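Local coordinates for coiled-coil and C2 domain-containing protein 1-like (Drosophila melanogaster, PDB 6EI6) that binds monophosphorylated phosphoinositides through its C2 domain and regulates the ESCRT-III protein Shrub in endosomal sorting, probably by preventing its inappropriate polymerisation, at residues D139-V144 with K155-V160; R143-L148 with G192-I197; R41-L46 with D84-S89; H100-S105 with W265-A270. All blocks are in the same frame, centred on the assembly; numbering follows the deposited sequence.

Interaction 1: residues D139-V144 with K155-V160. With SO4 (sulfate ion), chain D.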
# COMPACT_ATOMS: atom_id res chain seq x y z
N ASP A 139 1.68 27.72 -12.48
CA ASP A 139 2.84 27.29 -11.72
C ASP A 139 2.31 26.62 -10.47
O ASP A 139 1.39 27.14 -9.82
CB ASP A 139 3.76 28.47 -11.34
CG ASP A 139 4.34 29.17 -12.54
OD1 ASP A 139 4.52 28.52 -13.59
OD2 ASP A 139 4.64 30.39 -12.44
N THR A 140 2.87 25.46 -10.13
CA THR A 140 2.30 24.64 -9.08
C THR A 140 3.38 24.12 -8.15
O THR A 140 4.55 24.01 -8.52
CB THR A 140 1.50 23.47 -9.65
OG1 THR A 140 2.18 22.96 -10.80
CG2 THR A 140 0.12 23.93 -10.07
N TYR A 141 2.97 23.84 -6.93
CA TYR A 141 3.78 23.15 -5.94
C TYR A 141 2.81 22.39 -5.03
O TYR A 141 1.61 22.68 -4.99
CB TYR A 141 4.67 24.14 -5.16
CG TYR A 141 3.91 25.06 -4.25
CD1 TYR A 141 3.37 26.26 -4.72
CD2 TYR A 141 3.72 24.74 -2.91
CE1 TYR A 141 2.66 27.10 -3.88
CE2 TYR A 141 3.00 25.57 -2.08
CZ TYR A 141 2.48 26.75 -2.57
OH TYR A 141 1.76 27.58 -1.72
N VAL A 142 3.33 21.39 -4.32
CA VAL A 142 2.51 20.49 -3.51
C VAL A 142 3.03 20.52 -2.08
O VAL A 142 4.23 20.35 -1.85
CB VAL A 142 2.52 19.06 -4.07
CG1 VAL A 142 1.52 18.18 -3.34
CG2 VAL A 142 2.24 19.06 -5.57
N ARG A 143 2.13 20.74 -1.12
CA ARG A 143 2.43 20.61 0.29
C ARG A 143 2.07 19.22 0.78
O ARG A 143 1.03 18.67 0.41
CB ARG A 143 1.64 21.62 1.12
CG ARG A 143 1.89 23.06 0.77
CD ARG A 143 1.31 23.98 1.86
NE ARG A 143 1.63 25.38 1.62
CZ ARG A 143 2.84 25.91 1.77
NH1 ARG A 143 3.88 25.17 2.17
NH2 ARG A 143 3.02 27.21 1.52
N VAL A 144 2.93 18.67 1.64
CA VAL A 144 2.76 17.32 2.18
C VAL A 144 2.66 17.43 3.69
O VAL A 144 3.49 18.09 4.32
CB VAL A 144 3.93 16.40 1.78
CG1 VAL A 144 3.74 15.01 2.43
CG2 VAL A 144 4.06 16.32 0.25
N LYS A 155 5.45 18.82 8.04
CA LYS A 155 4.90 19.46 6.86
C LYS A 155 6.06 19.90 5.99
O LYS A 155 7.08 20.36 6.50
CB LYS A 155 4.01 20.68 7.20
CG LYS A 155 3.03 20.49 8.37
CD LYS A 155 1.67 21.15 8.09
CE LYS A 155 0.88 21.45 9.38
NZ LYS A 155 0.09 22.72 9.36
N THR A 156 5.91 19.76 4.68
CA THR A 156 6.93 20.19 3.74
C THR A 156 6.25 20.46 2.41
O THR A 156 5.03 20.38 2.30
CB THR A 156 8.06 19.16 3.61
OG1 THR A 156 8.88 19.49 2.48
CG2 THR A 156 7.50 17.76 3.41
N LYS A 157 7.05 20.79 1.38
CA LYS A 157 6.47 21.13 0.09
C LYS A 157 7.49 20.90 -1.03
O LYS A 157 8.70 20.96 -0.81
CB LYS A 157 5.98 22.58 0.04
CG LYS A 157 7.07 23.64 -0.14
CD LYS A 157 6.48 25.00 -0.49
CE LYS A 157 7.57 26.04 -0.76
NZ LYS A 157 7.85 26.85 0.45
N THR A 158 6.97 20.63 -2.23
CA THR A 158 7.81 20.47 -3.40
C THR A 158 8.25 21.84 -3.92
O THR A 158 7.75 22.89 -3.51
CB THR A 158 7.07 19.73 -4.51
OG1 THR A 158 6.31 20.65 -5.31
CG2 THR A 158 6.13 18.66 -3.92
N ASN A 159 9.20 21.80 -4.85
CA ASN A 159 9.61 23.01 -5.55
C ASN A 159 8.43 23.56 -6.33
O ASN A 159 7.32 23.03 -6.25
CB ASN A 159 10.78 22.73 -6.51
CG ASN A 159 12.12 22.60 -5.81
OD1 ASN A 159 12.25 22.87 -4.60
ND2 ASN A 159 13.13 22.19 -6.56
N VAL A 160 8.64 24.61 -7.10
CA VAL A 160 7.61 25.16 -7.95
C VAL A 160 8.01 24.81 -9.37
O VAL A 160 8.97 25.37 -9.92
CB VAL A 160 7.43 26.67 -7.76
CG1 VAL A 160 6.25 27.19 -8.59
CG2 VAL A 160 7.25 27.03 -6.26
S SO4 D . 6.09 28.31 4.01
O1 SO4 D . 6.38 27.47 2.84
O2 SO4 D . 5.96 27.46 5.20
O3 SO4 D . 7.17 29.28 4.21
O4 SO4 D . 4.83 29.03 3.79
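Val144 and Thr156 form a hydrogen-bonded pair and Arg143 and Lys157 a non-hydrogen-bonded one as the two segments run antiparallel, at 166° between strand directions: Val144 N donates to Thr156 O over 2.8 Å, and Thr156 N donates in return to Val144 O. A separate backbone bond runs from Thr158 N to Val142 O, and Thr158 adds a bond from its side chain. Its chi1 of 86° sets OG1 between its own backbone N and carbonyl carbon, where the hydroxyl accepts from Val142 N at 3.2 Å and donates to Asn159 O. The methyl CG2 of Thr158 meanwhile packs 3.6 Å from Val142 CB, so a threonine serves both the polar edge and the apolar face. Val142, Val144 and Thr158 all touch Val124 of strand 119-128, placing them at the interior of the domain. On the other face, Arg143 and Lys157 rise next to each other in the same direction. Tyr141 CE2 sits 3.8 Å above the centre of the Arg143 guanidinium, and Lys157 CD comes 3.7 Å from Tyr141 CD2. The long aliphatic part of lysine suits this position beside a ring, while Tyr141 OH bonds to Asp207. A sulfate, probably from the crystallisation liquor, accepts a bond of 2.9 Å at O1 from Lys157 NZ and a weak one from Arg143 NH1; its negative charge probably eases the repulsion between the two cationic ends. The pair is a beta hairpin at the edge of one sheet of the C2 beta sandwich.

Interaction 2: residues R143-L148 with G192-I197. With SO4 (sulfate ion), chain C; SO4 (sulfate ion), chain D.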
# COMPACT_ATOMS: atom_id res chain seq x y z
N ARG A 143 2.13 20.74 -1.12
CA ARG A 143 2.43 20.61 0.29
C ARG A 143 2.07 19.22 0.78
O ARG A 143 1.03 18.67 0.41
CB ARG A 143 1.64 21.62 1.12
CG ARG A 143 1.89 23.06 0.77
CD ARG A 143 1.31 23.98 1.86
NE ARG A 143 1.63 25.38 1.62
CZ ARG A 143 2.84 25.91 1.77
NH1 ARG A 143 3.88 25.17 2.17
NH2 ARG A 143 3.02 27.21 1.52
N VAL A 144 2.93 18.67 1.64
CA VAL A 144 2.76 17.32 2.18
C VAL A 144 2.66 17.43 3.69
O VAL A 144 3.49 18.09 4.32
CB VAL A 144 3.93 16.40 1.78
CG1 VAL A 144 3.74 15.01 2.43
CG2 VAL A 144 4.06 16.32 0.25
N GLU A 145 1.65 16.79 4.26
CA GLU A 145 1.41 16.81 5.69
C GLU A 145 1.28 15.37 6.17
O GLU A 145 0.35 14.66 5.78
CB GLU A 145 0.16 17.62 6.01
CG GLU A 145 -0.19 17.67 7.48
CD GLU A 145 -1.20 18.73 7.77
OE1 GLU A 145 -1.73 19.33 6.81
OE2 GLU A 145 -1.48 18.97 8.96
N PHE A 146 2.23 14.93 7.01
CA PHE A 146 2.28 13.56 7.51
C PHE A 146 2.08 13.58 9.02
O PHE A 146 2.87 14.21 9.74
CB PHE A 146 3.63 12.91 7.16
CG PHE A 146 3.74 11.49 7.62
CD1 PHE A 146 3.97 11.19 8.95
CD2 PHE A 146 3.57 10.46 6.72
CE1 PHE A 146 4.03 9.88 9.38
CE2 PHE A 146 3.63 9.14 7.15
CZ PHE A 146 3.86 8.85 8.48
N PRO A 147 1.09 12.87 9.57
CA PRO A 147 0.82 12.98 11.01
C PRO A 147 1.94 12.36 11.84
O PRO A 147 2.47 11.30 11.51
CB PRO A 147 -0.50 12.22 11.19
CG PRO A 147 -0.55 11.27 10.07
CD PRO A 147 0.22 11.88 8.91
N LEU A 148 2.31 13.04 12.94
CA LEU A 148 3.31 12.50 13.86
C LEU A 148 2.71 12.34 15.26
O LEU A 148 1.50 12.14 15.39
CB LEU A 148 4.56 13.38 13.89
CG LEU A 148 5.34 13.48 12.56
CD1 LEU A 148 6.58 14.33 12.67
CD2 LEU A 148 5.72 12.12 12.00
N GLY A 192 -3.89 9.19 7.42
CA GLY A 192 -3.35 9.31 6.09
C GLY A 192 -2.41 10.49 5.95
O GLY A 192 -2.15 11.23 6.90
N VAL A 193 -1.89 10.63 4.73
CA VAL A 193 -1.01 11.72 4.32
C VAL A 193 -1.81 12.67 3.43
O VAL A 193 -2.49 12.22 2.51
CB VAL A 193 0.20 11.17 3.55
CG1 VAL A 193 1.17 12.27 3.21
CG2 VAL A 193 0.86 10.06 4.35
N LYS A 194 -1.69 13.98 3.69
CA LYS A 194 -2.45 15.00 2.97
C LYS A 194 -1.55 15.69 1.95
O LYS A 194 -0.46 16.14 2.29
CB LYS A 194 -3.04 16.02 3.96
CG LYS A 194 -3.95 17.11 3.34
CD LYS A 194 -4.23 18.29 4.32
CE LYS A 194 -5.47 18.06 5.18
NZ LYS A 194 -5.56 19.02 6.32
N PHE A 195 -2.02 15.78 0.70
CA PHE A 195 -1.31 16.48 -0.37
C PHE A 195 -2.15 17.67 -0.82
O PHE A 195 -3.27 17.48 -1.31
CB PHE A 195 -1.04 15.57 -1.56
CG PHE A 195 -0.16 14.41 -1.25
CD1 PHE A 195 -0.70 13.25 -0.70
CD2 PHE A 195 1.20 14.48 -1.49
CE1 PHE A 195 0.11 12.19 -0.38
CE2 PHE A 195 2.01 13.41 -1.19
CZ PHE A 195 1.46 12.26 -0.63
N GLU A 196 -1.62 18.88 -0.71
CA GLU A 196 -2.33 20.08 -1.15
C GLU A 196 -1.63 20.66 -2.37
O GLU A 196 -0.44 20.95 -2.33
CB GLU A 196 -2.42 21.10 -0.02
CG GLU A 196 -3.34 20.62 1.07
CD GLU A 196 -3.32 21.51 2.29
OE1 GLU A 196 -2.53 22.47 2.29
OE2 GLU A 196 -4.09 21.24 3.24
N ILE A 197 -2.37 20.79 -3.47
CA ILE A 197 -1.81 21.25 -4.73
C ILE A 197 -2.12 22.74 -4.88
O ILE A 197 -3.29 23.16 -4.84
CB ILE A 197 -2.34 20.44 -5.92
CG1 ILE A 197 -1.91 18.98 -5.79
CG2 ILE A 197 -1.79 21.00 -7.21
CD1 ILE A 197 -2.92 18.08 -5.06
S SO4 C . -6.78 11.43 8.41
O1 SO4 C . -5.38 11.60 8.82
O2 SO4 C . -7.59 10.89 9.51
O3 SO4 C . -6.84 10.51 7.25
O4 SO4 C . -7.33 12.74 8.04
S SO4 D . 6.09 28.31 4.01
O1 SO4 D . 6.38 27.47 2.84
O2 SO4 D . 5.96 27.46 5.20
O3 SO4 D . 7.17 29.28 4.21
O4 SO4 D . 4.83 29.03 3.79
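Glu145 and Lys194 extend in company from a hydrogen-bonded antiparallel pair, both leaving the sheet in one direction. Glu145 OE1 reaches Lys194 CD at 3.7 Å, but NZ lies 3.9 Å from that oxygen, a long salt bridge. Lys194 bends at chi3, -90°, which turns CE out of line with the earlier part of its chain. On the same face, Arg143 and Glu196 cross with guanidinium and carboxylate planes 83° apart; Arg143 CD is 4.1 Å from Glu196 OE1, which bonds instead to the hydroxyl of Tyr198. Charged residues suit this partly exposed face.

The opposite face is apolar. Val144 lies alongside Phe195, CG2 meeting ring atom CD2 at 3.8 Å, while its other branch, CG1, touches Val193 CG1. Phe146 crosses Val193, its CD2 3.6 Å from Val193 CG2, and Pro147 CD lies over one face of the Phe146 ring, offset toward the rim. Ile122 of strand 119-128 touches Val144, Phe146 and Phe195, so branched and aromatic side chains fill the space between the sheets.

Backbone bonds in both directions join Arg143 to Glu196 and Glu145 to Lys194. Past them Pro147, which has no N-H to give, brings CD to 3.2 Å from Gly192 O. Gly192 N bonds to another sulfate, probably from the crystallisation liquor, which His191 and Lys216 also hold. Two neighbouring antiparallel strands, polar outside and apolar inside, are characteristic of the C2 beta sandwich.

Interaction 3: residues R41-L46 with D84-S89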
# COMPACT_ATOMS: atom_id res chain seq x y z
N ARG A 41 -11.39 -22.27 8.54
CA ARG A 41 -10.04 -21.75 8.80
C ARG A 41 -9.02 -22.23 7.77
O ARG A 41 -8.10 -21.48 7.40
CB ARG A 41 -9.60 -22.15 10.21
CG ARG A 41 -10.48 -21.54 11.31
CD ARG A 41 -10.25 -20.02 11.43
NE ARG A 41 -11.12 -19.40 12.44
CZ ARG A 41 -10.85 -18.27 13.10
NH1 ARG A 41 -9.72 -17.60 12.89
NH2 ARG A 41 -11.70 -17.82 13.99
N MET A 42 -9.14 -23.47 7.30
CA MET A 42 -8.31 -23.94 6.20
C MET A 42 -8.43 -23.00 5.01
O MET A 42 -7.43 -22.56 4.42
CB MET A 42 -8.73 -25.36 5.80
CG MET A 42 -8.27 -26.44 6.75
SD MET A 42 -9.08 -28.03 6.44
CE MET A 42 -8.42 -28.41 4.78
N GLU A 43 -9.66 -22.67 4.64
CA GLU A 43 -9.87 -21.80 3.49
C GLU A 43 -9.37 -20.38 3.77
O GLU A 43 -8.71 -19.77 2.92
CB GLU A 43 -11.35 -21.82 3.14
CG GLU A 43 -11.66 -21.13 1.86
CD GLU A 43 -13.03 -21.47 1.34
OE1 GLU A 43 -13.57 -22.54 1.75
OE2 GLU A 43 -13.54 -20.65 0.55
N GLU A 44 -9.65 -19.84 4.96
CA GLU A 44 -9.12 -18.54 5.34
C GLU A 44 -7.60 -18.51 5.27
O GLU A 44 -7.00 -17.55 4.74
CB GLU A 44 -9.57 -18.18 6.76
CG GLU A 44 -11.02 -17.88 6.84
CD GLU A 44 -11.30 -16.44 6.43
OE1 GLU A 44 -10.41 -15.56 6.67
OE2 GLU A 44 -12.39 -16.19 5.85
N GLN A 45 -6.96 -19.55 5.83
CA GLN A 45 -5.50 -19.59 5.84
C GLN A 45 -4.95 -19.56 4.43
O GLN A 45 -3.99 -18.83 4.14
CB GLN A 45 -5.01 -20.82 6.59
CG GLN A 45 -3.49 -20.97 6.55
CD GLN A 45 -2.81 -19.99 7.50
OE1 GLN A 45 -3.38 -19.61 8.50
NE2 GLN A 45 -1.58 -19.58 7.17
N LEU A 46 -5.55 -20.34 3.52
CA LEU A 46 -5.07 -20.40 2.15
C LEU A 46 -5.33 -19.08 1.44
O LEU A 46 -4.46 -18.59 0.70
CB LEU A 46 -5.74 -21.57 1.41
CG LEU A 46 -5.31 -22.98 1.85
CD1 LEU A 46 -6.27 -24.07 1.31
CD2 LEU A 46 -3.87 -23.28 1.42
N ASP A 84 -8.85 -24.23 -4.34
CA ASP A 84 -9.90 -24.84 -5.16
C ASP A 84 -10.23 -26.24 -4.67
O ASP A 84 -11.40 -26.64 -4.63
CB ASP A 84 -9.48 -24.91 -6.64
CG ASP A 84 -9.25 -23.54 -7.26
OD1 ASP A 84 -9.85 -22.53 -6.78
OD2 ASP A 84 -8.46 -23.48 -8.24
N LEU A 85 -9.20 -27.02 -4.33
CA LEU A 85 -9.40 -28.37 -3.79
C LEU A 85 -10.25 -28.35 -2.52
O LEU A 85 -11.08 -29.24 -2.32
CB LEU A 85 -8.04 -29.00 -3.50
CG LEU A 85 -7.32 -29.66 -4.66
CD1 LEU A 85 -5.94 -30.12 -4.18
CD2 LEU A 85 -8.14 -30.85 -5.15
N VAL A 86 -10.02 -27.38 -1.64
CA VAL A 86 -10.79 -27.33 -0.39
C VAL A 86 -12.22 -26.91 -0.68
O VAL A 86 -13.17 -27.48 -0.14
CB VAL A 86 -10.13 -26.39 0.64
CG1 VAL A 86 -11.03 -26.24 1.85
CG2 VAL A 86 -8.75 -26.89 1.06
N ARG A 87 -12.41 -25.88 -1.53
CA ARG A 87 -13.75 -25.45 -1.89
C ARG A 87 -14.52 -26.56 -2.59
O ARG A 87 -15.72 -26.75 -2.36
CB ARG A 87 -13.68 -24.21 -2.78
CG ARG A 87 -13.33 -22.94 -2.04
CD ARG A 87 -12.81 -21.89 -2.99
NE ARG A 87 -12.68 -20.61 -2.28
CZ ARG A 87 -12.12 -19.50 -2.78
NH1 ARG A 87 -11.62 -19.49 -4.02
NH2 ARG A 87 -12.05 -18.41 -2.03
N TYR A 88 -13.82 -27.35 -3.42
CA TYR A 88 -14.47 -28.43 -4.15
C TYR A 88 -14.93 -29.55 -3.21
O TYR A 88 -16.06 -30.03 -3.31
CB TYR A 88 -13.53 -28.96 -5.23
CG TYR A 88 -14.00 -30.23 -5.89
CD1 TYR A 88 -14.96 -30.21 -6.90
CD2 TYR A 88 -13.48 -31.47 -5.51
CE1 TYR A 88 -15.39 -31.38 -7.50
CE2 TYR A 88 -13.91 -32.64 -6.10
CZ TYR A 88 -14.87 -32.58 -7.10
OH TYR A 88 -15.30 -33.74 -7.69
N SER A 89 -14.05 -29.98 -2.30
CA SER A 89 -14.46 -30.97 -1.30
C SER A 89 -15.69 -30.51 -0.55
O SER A 89 -16.51 -31.34 -0.14
CB SER A 89 -13.33 -31.23 -0.31
OG SER A 89 -13.28 -30.21 0.67
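Glu43 meets Arg87 beside an apolar contact of Met42 and Leu46 with Val86, where helices 34-62 and 66-91 pack as an antiparallel helical hairpin. The short segments have axes 10.0 Å apart and directions 156° apart.

Arg87 starts on the flank of its helix, its CB directed neither at nor from the partner, and its chain stays extended from CG to NE. CG is the first atom to touch, 3.5 Å from Glu43 OE2, and CD lies a little farther from that oxygen. NE then donates to Glu43 OE2 over 3.0 Å with a nearly straight angle of 172°, forming a salt bridge. OE2 lies in the guanidinium plane but is approached from above its own carboxylate, 58° out of that plane. Beyond NE, NH2 passes 3.7 Å from the same oxygen.

Glu43, extended beyond CG, crosses Arg87 at about a right angle, and its second oxygen, OE1, forms a salt bridge with Lys90. The carboxylate is thus held by two cations of helix 66-91, which probably steadies its negative charge. Such long polar side chains suit the flank of the interface, since their ends can meet where the helix backbones stand well apart.

At the buried side, the CG2 methyl of compact Val86 meets the ends of two longer chains. Leu268 of strand 265-268 also touches Val86. Val86 CG2 lies 3.8 Å from Leu46 CD1 and 4.0 Å from Met42 CE.

Interaction 4: residues H100-S105 with W265-A270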
# COMPACT_ATOMS: atom_id res chain seq x y z
N HIS A 100 -0.84 -30.43 5.94
CA HIS A 100 0.29 -30.39 6.85
C HIS A 100 0.88 -29.01 6.69
O HIS A 100 0.39 -28.22 5.88
CB HIS A 100 1.32 -31.48 6.52
CG HIS A 100 1.91 -31.33 5.15
ND1 HIS A 100 1.25 -31.75 4.01
CD2 HIS A 100 3.07 -30.77 4.73
CE1 HIS A 100 1.99 -31.46 2.95
NE2 HIS A 100 3.09 -30.86 3.36
N TYR A 101 1.95 -28.74 7.41
CA TYR A 101 2.60 -27.44 7.45
C TYR A 101 3.98 -27.52 6.82
O TYR A 101 4.71 -28.49 7.04
CB TYR A 101 2.69 -26.94 8.90
CG TYR A 101 1.32 -26.84 9.51
CD1 TYR A 101 0.47 -25.78 9.17
CD2 TYR A 101 0.82 -27.85 10.34
CE1 TYR A 101 -0.81 -25.71 9.68
CE2 TYR A 101 -0.46 -27.78 10.84
CZ TYR A 101 -1.27 -26.72 10.51
OH TYR A 101 -2.55 -26.65 11.01
N GLU A 102 4.33 -26.50 6.03
CA GLU A 102 5.69 -26.29 5.53
C GLU A 102 6.15 -24.86 5.81
O GLU A 102 5.48 -24.12 6.54
CB GLU A 102 5.75 -26.59 4.05
CG GLU A 102 5.15 -27.89 3.71
CD GLU A 102 5.27 -28.22 2.23
OE1 GLU A 102 5.64 -27.30 1.46
OE2 GLU A 102 4.99 -29.38 1.85
N LYS A 103 7.28 -24.46 5.22
CA LYS A 103 7.76 -23.09 5.30
C LYS A 103 7.96 -22.54 3.90
O LYS A 103 8.19 -23.28 2.94
CB LYS A 103 9.08 -22.98 6.05
CG LYS A 103 8.98 -23.33 7.52
CD LYS A 103 10.36 -23.55 8.11
CE LYS A 103 10.32 -23.44 9.64
NZ LYS A 103 9.82 -22.09 10.08
N ARG A 104 7.89 -21.21 3.80
CA ARG A 104 8.14 -20.52 2.55
C ARG A 104 8.98 -19.30 2.86
O ARG A 104 8.67 -18.57 3.81
CB ARG A 104 6.84 -20.10 1.87
CG ARG A 104 6.07 -21.24 1.31
CD ARG A 104 6.87 -21.93 0.22
NE ARG A 104 6.08 -23.03 -0.32
CZ ARG A 104 6.04 -24.25 0.21
NH1 ARG A 104 6.75 -24.53 1.29
NH2 ARG A 104 5.28 -25.18 -0.35
N SER A 105 10.03 -19.08 2.08
CA SER A 105 10.89 -17.91 2.27
C SER A 105 10.27 -16.76 1.48
O SER A 105 10.36 -16.70 0.26
CB SER A 105 12.31 -18.20 1.80
OG SER A 105 12.69 -19.53 2.15
N TRP A 265 3.21 -22.55 6.52
CA TRP A 265 2.51 -22.54 5.25
C TRP A 265 1.62 -23.78 5.18
O TRP A 265 2.12 -24.91 5.11
CB TRP A 265 3.52 -22.53 4.11
CG TRP A 265 3.02 -22.01 2.82
CD1 TRP A 265 2.72 -22.75 1.71
CD2 TRP A 265 2.80 -20.64 2.47
NE1 TRP A 265 2.33 -21.92 0.68
CE2 TRP A 265 2.38 -20.62 1.12
CE3 TRP A 265 2.95 -19.43 3.15
CZ2 TRP A 265 2.06 -19.44 0.46
CZ3 TRP A 265 2.64 -18.26 2.50
CH2 TRP A 265 2.19 -18.27 1.16
N LEU A 266 0.30 -23.58 5.17
CA LEU A 266 -0.60 -24.72 5.02
C LEU A 266 -0.55 -25.21 3.57
O LEU A 266 -0.65 -24.41 2.64
CB LEU A 266 -2.01 -24.34 5.42
CG LEU A 266 -3.00 -25.45 5.70
CD1 LEU A 266 -3.96 -25.02 6.77
CD2 LEU A 266 -3.74 -25.87 4.43
N VAL A 267 -0.39 -26.52 3.40
CA VAL A 267 -0.27 -27.18 2.10
C VAL A 267 -1.09 -28.47 2.15
O VAL A 267 -0.97 -29.23 3.12
CB VAL A 267 1.21 -27.52 1.77
CG1 VAL A 267 1.34 -28.49 0.59
CG2 VAL A 267 2.05 -26.28 1.55
N LEU A 268 -1.92 -28.73 1.14
CA LEU A 268 -2.64 -30.00 1.17
C LEU A 268 -1.70 -31.17 0.87
O LEU A 268 -0.72 -31.03 0.12
CB LEU A 268 -3.78 -30.00 0.16
CG LEU A 268 -4.73 -28.81 0.29
CD1 LEU A 268 -5.81 -28.87 -0.78
CD2 LEU A 268 -5.34 -28.69 1.67
N ASP A 269 -1.97 -32.32 1.48
CA ASP A 269 -1.47 -33.56 0.90
C ASP A 269 -2.26 -33.81 -0.40
O ASP A 269 -3.43 -33.43 -0.50
CB ASP A 269 -1.65 -34.74 1.87
CG ASP A 269 -1.16 -34.44 3.29
OD1 ASP A 269 -0.55 -33.37 3.54
OD2 ASP A 269 -1.36 -35.30 4.17
N ALA A 270 -1.64 -34.44 -1.39
CA ALA A 270 -0.40 -35.20 -1.35
C ALA A 270 0.79 -34.27 -1.42
O ALA A 270 1.54 -34.17 -0.45
CB ALA A 270 -0.35 -36.24 -2.51
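A short two-stranded antiparallel sheet, strands 99-102 and 265-268, joins His100 to Val267 and Glu102 to Trp265, each by backbone bonds in both directions. The strands are strongly twisted, their directions 130° apart. Past the paired part, Arg104 lies across Trp265. Its CG, placed by chi1 anti to the carbonyl carbon, stands over the face of the five-membered ring, 3.5 Å from the centroid and 10° off the normal, a CH-pi contact; a bend at chi2 then turns CD. The guanidinium is tilted 28° from the indole plane, with Trp265 CD1 over one of its faces. A long aliphatic chain with a flat charged end suits a broad aromatic surface.

The same guanidinium grips Glu102 end-on: NH1 and NH2 both donate to OE1, the latter over 2.8 Å. The other oxygen, OE2, accepts from His100 NE2 at 2.8 Å, in the plane of the imidazole ring but on the anti side of the carboxylate and tilted out of its plane. Glu102 therefore ties arginine to histidine, and it crosses Val267 at about a right angle, with OE1 3.7 Å from Val267 CG2.

On its other nitrogen, His100 ND1 donates to Asp269 OD1 in a bond modelled as very short, its exact length doubtful. On the reverse face, Tyr101 CE1 meets Leu266 CD1 at 4.3 Å.

Trp265 and Leu266 rest on helix 34-62, and Leu268 on helix 66-91. This is a two-stranded antiparallel sheet formed by chain parts distant in sequence, lying against the helical hairpin.

How the interactions relate
The four contacts fall into two groups on opposite sides of the chain's centre. Interactions 1 and 2, with centres 10 Å apart, share Arg143 and Val144 on strand 140-145, which is flanked by strands 155-157 and 192-199 in one sheet of the C2 domain. Interactions 3 and 4, 13 Å apart, touch where Leu266 and Leu268 of the two-stranded sheet pack on the helical hairpin. Between the groups, centres are 41 to 49 Å apart. Along the chain interaction 3 comes first, and interaction 4 then encloses both C2 contacts. The C-terminal strand thus returns past the whole sandwich to the hairpin, giving an elongated two-part structure.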